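Local coordinates for extracellular ligand-binding receptor (PDB 5ERE), which probably senses small extracellular ligands, holding ketoleucine in a leucine-binding-protein-like module and cytosine in a tandem PAS sensor region, at residues V3-P9 with L64-C70; H89-A95 with T105-G111; R482-T486 with G496-F500. All blocks are in the same frame, centred on the assembly; numbering follows the deposited sequence.

Contact 1. Residues V3-P9 with L64-C70; sequences VVGVILP and LAAVVSC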
loop_
_atom_site.group_PDB
_atom_site.type_symbol
_atom_site.label_atom_id
_atom_site.label_comp_id
_atom_site.label_asym_id
_atom_site.label_seq_id
_atom_site.Cartn_x
_atom_site.Cartn_y
_atom_site.Cartn_z
ATOM N N VAL A 3 22.104 0.189 29.785
ATOM C CA VAL A 3 20.796 -0.317 30.173
ATOM C C VAL A 3 19.712 0.193 29.243
ATOM O O VAL A 3 19.592 1.395 29.010
ATOM C CB VAL A 3 20.483 0.074 31.623
ATOM C CG1 VAL A 3 19.044 -0.271 32.002
ATOM C CG2 VAL A 3 21.465 -0.624 32.555
ATOM N N VAL A 4 18.917 -0.734 28.719
ATOM C CA VAL A 4 17.771 -0.360 27.908
ATOM C C VAL A 4 16.484 -0.589 28.722
ATOM O O VAL A 4 16.208 -1.702 29.180
ATOM C CB VAL A 4 17.736 -1.137 26.579
ATOM C CG1 VAL A 4 16.449 -0.806 25.777
ATOM C CG2 VAL A 4 18.967 -0.817 25.751
ATOM N N GLY A 5 15.722 0.483 28.926
ATOM C CA GLY A 5 14.412 0.380 29.553
ATOM C C GLY A 5 13.285 0.067 28.558
ATOM O O GLY A 5 13.207 0.660 27.488
ATOM N N VAL A 6 12.428 -0.884 28.911
ATOM C CA VAL A 6 11.420 -1.417 28.001
ATOM C C VAL A 6 10.040 -1.403 28.689
ATOM O O VAL A 6 9.802 -2.173 29.617
ATOM C CB VAL A 6 11.723 -2.838 27.576
ATOM C CG1 VAL A 6 10.632 -3.332 26.624
ATOM C CG2 VAL A 6 13.176 -2.969 26.944
ATOM N N ILE A 7 9.173 -0.505 28.232
ATOM C CA ILE A 7 7.876 -0.241 28.855
ATOM C C ILE A 7 6.776 -0.907 28.054
ATOM O O ILE A 7 6.509 -0.528 26.928
ATOM C CB ILE A 7 7.600 1.259 28.957
ATOM C CG1 ILE A 7 8.817 1.926 29.580
ATOM C CG2 ILE A 7 6.333 1.500 29.780
ATOM C CD1 ILE A 7 8.781 3.472 29.675
ATOM N N LEU A 8 6.179 -1.922 28.656
ATOM C CA LEU A 8 5.188 -2.778 27.992
ATOM C C LEU A 8 3.882 -2.819 28.794
ATOM O O LEU A 8 3.890 -2.693 30.018
ATOM C CB LEU A 8 5.711 -4.193 27.855
ATOM C CG LEU A 8 7.126 -4.372 27.258
ATOM C CD1 LEU A 8 7.475 -5.859 27.307
ATOM C CD2 LEU A 8 7.162 -3.805 25.832
ATOM N N PRO A 9 2.761 -3.043 28.105
ATOM C CA PRO A 9 1.478 -2.839 28.783
ATOM C C PRO A 9 1.023 -4.096 29.526
ATOM O O PRO A 9 -0.000 -4.675 29.163
ATOM C CB PRO A 9 0.547 -2.482 27.623
ATOM C CG PRO A 9 1.154 -3.247 26.431
ATOM C CD PRO A 9 2.605 -3.197 26.649
ATOM N N LEU A 64 21.256 4.888 31.372
ATOM C CA LEU A 64 20.176 4.571 30.453
ATOM C C LEU A 64 20.472 4.931 28.987
ATOM O O LEU A 64 20.406 6.095 28.593
ATOM C CB LEU A 64 18.909 5.277 30.931
ATOM C CG LEU A 64 17.631 4.889 30.211
ATOM C CD1 LEU A 64 17.358 3.394 30.423
ATOM C CD2 LEU A 64 16.461 5.712 30.702
ATOM N N ALA A 65 20.756 3.908 28.177
ATOM C CA ALA A 65 21.099 4.080 26.765
ATOM C C ALA A 65 19.882 4.367 25.868
ATOM O O ALA A 65 20.004 5.048 24.839
ATOM C CB ALA A 65 21.814 2.843 26.270
ATOM N N ALA A 66 18.722 3.819 26.246
ATOM C CA ALA A 66 17.499 3.955 25.466
ATOM C C ALA A 66 16.257 3.546 26.236
ATOM O O ALA A 66 16.321 2.827 27.233
ATOM C CB ALA A 66 17.553 3.131 24.219
ATOM N N VAL A 67 15.125 3.980 25.704
ATOM C CA VAL A 67 13.803 3.593 26.205
ATOM C C VAL A 67 13.002 3.088 25.048
ATOM O O VAL A 67 12.883 3.761 24.040
ATOM C CB VAL A 67 13.058 4.775 26.869
ATOM C CG1 VAL A 67 11.657 4.327 27.366
ATOM C CG2 VAL A 67 13.833 5.245 28.016
ATOM N N VAL A 68 12.472 1.878 25.201
ATOM C CA VAL A 68 11.579 1.287 24.241
ATOM C C VAL A 68 10.175 1.302 24.858
ATOM O O VAL A 68 10.018 0.956 26.025
ATOM C CB VAL A 68 12.022 -0.151 23.906
ATOM C CG1 VAL A 68 11.151 -0.748 22.849
ATOM C CG2 VAL A 68 13.509 -0.103 23.420
ATOM N N SER A 69 9.185 1.725 24.092
ATOM C CA SER A 69 7.806 1.662 24.559
ATOM C C SER A 69 6.923 0.944 23.580
ATOM O O SER A 69 7.003 1.185 22.389
ATOM C CB SER A 69 7.268 3.071 24.808
ATOM O OG SER A 69 7.252 3.813 23.609
ATOM N N CYS A 70 6.068 0.069 24.106
ATOM C CA CYS A 70 5.012 -0.546 23.329
ATOM C C CYS A 70 3.723 0.290 23.445
ATOM O O CYS A 70 3.434 0.776 24.518
ATOM C CB CYS A 70 4.744 -1.969 23.809
ATOM S SG CYS A 70 3.228 -2.608 23.033
#
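V68 and G5 share the shortest of the five backbone hydrogen bonds that join V3-P9 to L64-C70, V68 N to G5 O at 2.7 Å. I7 N then donates to V68 O at 2.8 Å and C70 N to I7 O, both nearly straight, so the pairing is most regular in the second half of the strands. Towards the start it is less so. A beta bulge puts A65 as an extra residue between the bridges V3-L64 and V4-A66; A65 N meets V3 O at 2.9 Å with an angle of 146° at the hydrogen, and G5 N donates to A66 O. A66 N, buried at the bulge, has no partner in the model. L64 brings CD1 to 3.3 Å from V3 O and close to G5 N, on the face of I7 and V67, where G5 has only hydrogen. Farther along that face I7 lays CD1 obliquely across V67 CG1 (3.8 Å), and helix 47-60 covers both with F54. The other face carries V4 and V68, touching through CG1 and CG2 at 3.8 Å, while V6 packs beside V68 and against I38 and F40 of strand 37-42. Beyond the last bridge C70 has SG anti to its backbone N (chi1 170°), which brings the sulfur to 3.7 Å from P9 CD; L8 CD2 rests on C70 CB, and helix 15-32 lies over this end. The C70 side chain comes within about 4 Å, nearest atoms, of the bound 2-oxo-4-methylpentanoic acid. Neighbouring parallel strands, with helix-bearing crossovers between them and a ligand beyond their C-terminal ends, are characteristic of a lobe of the periplasmic binding protein fold.

Contact 2. Residues H89-A95 with T105-G111; sequences HVAIGSA and TIRLTVG. With COI (2-oxo-4-methylpentanoic acid), chain B; EDO (1,2-ethanediol), chain G.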
loop_
_atom_site.group_PDB
_atom_site.type_symbol
_atom_site.label_atom_id
_atom_site.label_comp_id
_atom_site.label_asym_id
_atom_site.label_seq_id
_atom_site.Cartn_x
_atom_site.Cartn_y
_atom_site.Cartn_z
ATOM N N HIS A 89 14.892 6.856 21.914
ATOM C CA HIS A 89 13.553 6.302 22.056
ATOM C C HIS A 89 13.208 5.439 20.867
ATOM O O HIS A 89 13.377 5.848 19.721
ATOM C CB HIS A 89 12.513 7.430 22.223
ATOM C CG HIS A 89 11.113 6.924 22.412
ATOM N ND1 HIS A 89 10.025 7.513 21.797
ATOM C CD2 HIS A 89 10.622 5.886 23.135
ATOM C CE1 HIS A 89 8.924 6.847 22.120
ATOM N NE2 HIS A 89 9.256 5.866 22.937
ATOM N N VAL A 90 12.725 4.234 21.148
ATOM C CA VAL A 90 12.235 3.346 20.112
ATOM C C VAL A 90 10.752 3.013 20.396
ATOM O O VAL A 90 10.392 2.709 21.516
ATOM C CB VAL A 90 13.029 2.033 20.019
ATOM C CG1 VAL A 90 12.488 1.199 18.893
ATOM C CG2 VAL A 90 14.522 2.348 19.787
ATOM N N ALA A 91 9.914 3.114 19.380
ATOM C CA ALA A 91 8.492 2.734 19.503
ATOM C C ALA A 91 8.256 1.434 18.760
ATOM O O ALA A 91 8.574 1.314 17.566
ATOM C CB ALA A 91 7.620 3.805 18.967
ATOM N N ILE A 92 7.694 0.471 19.478
ATOM C CA ILE A 92 7.279 -0.793 18.897
ATOM C C ILE A 92 5.756 -0.928 19.158
ATOM O O ILE A 92 5.199 -0.217 20.015
ATOM C CB ILE A 92 8.079 -1.950 19.495
ATOM C CG1 ILE A 92 7.887 -2.046 21.011
ATOM C CG2 ILE A 92 9.609 -1.743 19.179
ATOM C CD1 ILE A 92 8.368 -3.385 21.609
ATOM N N GLY A 93 5.092 -1.814 18.424
ATOM C CA GLY A 93 3.632 -1.936 18.532
ATOM C C GLY A 93 2.960 -0.565 18.559
ATOM O O GLY A 93 2.119 -0.260 19.426
ATOM N N SER A 94 3.338 0.285 17.617
ATOM C CA SER A 94 2.946 1.694 17.668
ATOM C C SER A 94 2.532 2.261 16.311
ATOM O O SER A 94 3.159 3.211 15.838
ATOM C CB SER A 94 4.097 2.552 18.213
ATOM O OG SER A 94 4.401 2.296 19.574
ATOM N N ALA A 95 1.484 1.731 15.674
ATOM C CA ALA A 95 1.072 2.304 14.368
ATOM C C ALA A 95 0.564 3.779 14.389
ATOM O O ALA A 95 0.590 4.450 13.359
ATOM C CB ALA A 95 0.025 1.457 13.749
ATOM N N THR A 105 12.864 9.466 18.216
ATOM C CA THR A 105 12.053 8.262 18.175
ATOM C C THR A 105 12.188 7.519 16.861
ATOM O O THR A 105 11.781 7.986 15.807
ATOM C CB THR A 105 10.539 8.537 18.410
ATOM O OG1 THR A 105 10.362 9.169 19.683
ATOM C CG2 THR A 105 9.776 7.205 18.394
ATOM N N ILE A 106 12.747 6.329 16.948
ATOM C CA ILE A 106 12.738 5.433 15.836
ATOM C C ILE A 106 11.507 4.556 16.021
ATOM O O ILE A 106 11.211 4.161 17.126
ATOM C CB ILE A 106 14.017 4.576 15.795
ATOM C CG1 ILE A 106 15.221 5.438 15.382
ATOM C CG2 ILE A 106 13.853 3.347 14.870
ATOM C CD1 ILE A 106 15.238 5.856 13.912
ATOM N N ARG A 107 10.822 4.257 14.934
ATOM C CA ARG A 107 9.624 3.425 15.004
ATOM C C ARG A 107 9.697 2.199 14.092
ATOM O O ARG A 107 9.880 2.321 12.882
ATOM C CB ARG A 107 8.400 4.240 14.642
ATOM C CG ARG A 107 7.201 3.331 14.477
ATOM C CD ARG A 107 5.914 4.092 14.424
ATOM N NE ARG A 107 5.788 4.967 13.265
ATOM C CZ ARG A 107 4.626 5.392 12.781
ATOM N NH1 ARG A 107 3.477 4.983 13.340
ATOM N NH2 ARG A 107 4.611 6.202 11.721
ATOM N N LEU A 108 9.500 1.025 14.676
ATOM C CA LEU A 108 9.538 -0.215 13.924
ATOM C C LEU A 108 8.176 -0.628 13.357
ATOM O O LEU A 108 8.113 -1.530 12.539
ATOM C CB LEU A 108 10.064 -1.349 14.807
ATOM C CG LEU A 108 11.576 -1.568 14.753
ATOM C CD1 LEU A 108 12.218 -0.553 15.573
ATOM C CD2 LEU A 108 11.940 -2.979 15.289
ATOM N N THR A 109 7.112 0.057 13.759
ATOM C CA THR A 109 5.742 -0.312 13.331
ATOM C C THR A 109 5.315 0.533 12.141
ATOM O O THR A 109 5.408 1.761 12.180
ATOM C CB THR A 109 4.741 -0.114 14.487
ATOM O OG1 THR A 109 5.271 -0.677 15.696
ATOM C CG2 THR A 109 3.343 -0.669 14.173
ATOM N N VAL A 110 4.845 -0.119 11.089
ATOM C CA VAL A 110 4.258 0.575 9.959
ATOM C C VAL A 110 3.020 1.348 10.419
ATOM O O VAL A 110 2.198 0.843 11.183
ATOM C CB VAL A 110 3.900 -0.390 8.813
ATOM C CG1 VAL A 110 3.012 0.286 7.764
ATOM C CG2 VAL A 110 5.171 -0.898 8.123
ATOM N N GLY A 111 2.907 2.577 9.928
ATOM C CA GLY A 111 1.846 3.475 10.345
ATOM C C GLY A 111 0.416 3.184 9.888
ATOM O O GLY A 111 0.182 2.499 8.896
HETATM C C1 COI B . -0.542 -0.091 18.282
HETATM O O1 COI B . -0.722 0.883 19.059
HETATM O O2 COI B . -0.238 0.065 17.073
HETATM C C2 COI B . -0.636 -1.468 18.845
HETATM O O3 COI B . -0.503 -2.436 18.121
HETATM C C3 COI B . -0.862 -1.552 20.336
HETATM C C4 COI B . -1.117 -2.960 20.739
HETATM C C5 COI B . -0.739 -3.086 22.199
HETATM C C6 COI B . -2.598 -3.189 20.473
HETATM C C1 EDO G . 0.792 7.519 10.666
HETATM O O1 EDO G . -0.403 6.966 10.097
HETATM C C2 EDO G . 0.573 7.583 12.164
HETATM O O2 EDO G . 1.739 7.119 12.850
HETATM O O HOH W 1 15.180 9.300 19.952
#
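H89 and T105 run alongside each other in the same direction, and T105 OG1 meets the imidazole at its edge, in the ring plane, 2.7 Å from ND1; either atom could be the donor. T105 OG1 also bonds H79, while NE2 of the ring is held by S69 OG, which fixes the imidazole at both nitrogens. Behind this pair the backbones run parallel, A91 N to I106 O and L108 N to A91 O, and the side chains of V90 and L108 cross at a slant, CG1 to CD1 3.8 Å. Strand 106-107 is the edge of the parallel sheet of this binding-protein lobe; past its end and that of strand 88-92 both segments turn into loops, and G93, S94 and A95 line the ligand pocket. There A95 N donates to O2 of the bound 2-oxo-4-methylpentanoic acid at 2.8 Å. T109 holds the 93-95 turn through its hydroxyl: OG1, bonded also to E258, accepts S94 N at 2.9 Å, and CG2 touches A95 N. R107 bends at chi3 (65°), carrying its guanidinium alongside the loop. NH1 reaches S94 O at 3.1 Å on a lone pair in the carbonyl plane, with S94 O only 2° out of the guanidinium plane, and makes a weak bond to A95 O; it also donates to O2 of a 1,2-ethanediol, probably from the crystallisation liquor, while NE is paired with D303 in a salt bridge.

Contact 3. Residues R482-T486 with G496-F500; sequences RDGTT and GKNAF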
loop_
_atom_site.group_PDB
_atom_site.type_symbol
_atom_site.label_atom_id
_atom_site.label_comp_id
_atom_site.label_asym_id
_atom_site.label_seq_id
_atom_site.Cartn_x
_atom_site.Cartn_y
_atom_site.Cartn_z
ATOM N N ARG A 482 1.898 -7.077 -27.490
ATOM C CA ARG A 482 1.499 -8.366 -28.087
ATOM C C ARG A 482 2.704 -9.160 -28.606
ATOM O O ARG A 482 2.823 -10.350 -28.319
ATOM C CB ARG A 482 0.508 -8.140 -29.212
ATOM C CG ARG A 482 -0.630 -9.122 -29.243
ATOM C CD ARG A 482 -0.285 -10.265 -30.085
ATOM N NE ARG A 482 -1.369 -11.232 -30.204
ATOM C CZ ARG A 482 -1.206 -12.429 -30.762
ATOM N NH1 ARG A 482 -0.001 -12.790 -31.207
ATOM N NH2 ARG A 482 -2.226 -13.276 -30.852
ATOM N N ASP A 483 3.603 -8.495 -29.336
ATOM C CA ASP A 483 4.857 -9.108 -29.794
ATOM C C ASP A 483 5.828 -9.504 -28.680
ATOM O O ASP A 483 6.980 -9.793 -28.967
ATOM C CB ASP A 483 5.602 -8.156 -30.772
ATOM C CG ASP A 483 6.074 -6.848 -30.121
ATOM O OD1 ASP A 483 6.090 -6.734 -28.878
ATOM O OD2 ASP A 483 6.462 -5.922 -30.868
ATOM N N GLY A 484 5.404 -9.491 -27.419
ATOM C CA GLY A 484 6.310 -9.834 -26.326
ATOM C C GLY A 484 7.205 -8.734 -25.741
ATOM O O GLY A 484 7.805 -8.936 -24.697
ATOM N N THR A 485 7.281 -7.570 -26.371
ATOM C CA THR A 485 8.094 -6.465 -25.836
ATOM C C THR A 485 7.566 -5.907 -24.502
ATOM O O THR A 485 6.376 -5.600 -24.344
ATOM C CB THR A 485 8.172 -5.305 -26.833
ATOM O OG1 THR A 485 8.483 -5.802 -28.138
ATOM C CG2 THR A 485 9.223 -4.289 -26.409
ATOM N N THR A 486 8.461 -5.787 -23.535
ATOM C CA THR A 486 8.106 -5.176 -22.262
ATOM C C THR A 486 7.926 -3.667 -22.395
ATOM O O THR A 486 8.849 -2.954 -22.758
ATOM C CB THR A 486 9.153 -5.482 -21.195
ATOM O OG1 THR A 486 9.190 -6.900 -20.992
ATOM C CG2 THR A 486 8.821 -4.808 -19.872
ATOM N N GLY A 496 11.699 -2.473 -22.987
ATOM C CA GLY A 496 12.236 -2.511 -24.336
ATOM C C GLY A 496 12.736 -3.901 -24.700
ATOM O O GLY A 496 12.970 -4.173 -25.860
ATOM N N LYS A 497 12.870 -4.776 -23.706
ATOM C CA LYS A 497 13.332 -6.140 -23.934
ATOM C C LYS A 497 12.170 -6.964 -24.401
ATOM O O LYS A 497 11.051 -6.818 -23.894
ATOM C CB LYS A 497 13.901 -6.788 -22.671
ATOM C CG LYS A 497 14.978 -6.023 -21.959
ATOM C CD LYS A 497 16.158 -5.747 -22.858
ATOM C CE LYS A 497 17.339 -5.186 -22.065
ATOM N NZ LYS A 497 17.499 -3.714 -22.263
ATOM N N ASN A 498 12.444 -7.829 -25.367
ATOM C CA ASN A 498 11.450 -8.741 -25.865
ATOM C C ASN A 498 11.496 -10.022 -25.044
ATOM O O ASN A 498 12.219 -10.099 -24.042
ATOM C CB ASN A 498 11.685 -9.020 -27.346
ATOM C CG ASN A 498 10.396 -9.080 -28.129
ATOM O OD1 ASN A 498 9.642 -10.038 -28.013
ATOM N ND2 ASN A 498 10.133 -8.051 -28.933
ATOM N N ALA A 499 10.688 -11.000 -25.441
ATOM C CA ALA A 499 10.758 -12.338 -24.873
ATOM C C ALA A 499 10.919 -13.357 -26.011
ATOM O O ALA A 499 10.903 -14.571 -25.789
ATOM C CB ALA A 499 9.527 -12.634 -24.038
ATOM N N PHE A 500 11.060 -12.832 -27.227
ATOM C CA PHE A 500 11.520 -13.597 -28.376
ATOM C C PHE A 500 12.798 -12.920 -28.883
ATOM O O PHE A 500 12.815 -12.341 -29.968
ATOM C CB PHE A 500 10.446 -13.663 -29.466
#
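T486 and K497 hold the two loops together through the backbone: T486 N donates to K497 O at 2.8 Å in an almost straight bond (176°), and G496 N returns a bond to T486 O at 2.9 Å. T486 OG1 adds a weak, long bond to the same K497 O, which is thus approached by the amide and the hydroxyl of one residue. Each loop also has side-chain bonds of its own. D483 OD1 accepts T485 N in an Asx turn, and T485 OG1, placed beside its own backbone N by a chi1 of -47°, donates to the same oxygen at 2.7 Å, from the same face of the carboxylate. Across from it N498 OD1 accepts F500 N at 3.2 Å in a second Asx turn, and also A499 N at 2.9 Å. With an alanine in place of N498, the A499 and F500 amides would probably lose their shared acceptor and the turn would be freer to open. Packing is slight. The T485 and N498 side chains cross at about a right angle, with OG1 and ND2 close but badly angled for a bond, and T485 CG2 rests 3.8 Å from G496 O. G484, at a phi of 85°, runs close to N498, where a side chain would clash with OD1. The 482-486 loop leads from strand 476-480 into 486-488, an edge strand of an antiparallel sheet, probably within the tandem PAS sensor region. Two backbone bonds carry the join and little apolar surface is buried, which implies a surface contact set by loop conformation.

How the contacts relate
Contacts 1 and 2 belong to one parallel sheet: strands 64-70 and 88-92 are neighbours, and the contacts touch directly, V67 O lying 2.9 Å from V90 N. Both are buried, yet contact 1 is an interior strand pair with almost wholly apolar side chains, whereas contact 2, at the sheet edge and lining the ligand pocket, adds histidine, threonine and arginine bonds to its ladder. Contact 3 lies on the opposite side of the chain's centre, with its own centre about 54 Å from that of contact 1 and 44 Å from that of contact 2. It is a surface meeting of two loops beside an antiparallel sheet, where two backbone bonds stand in for the ladder and polar side chains take the place of packed apolar ones.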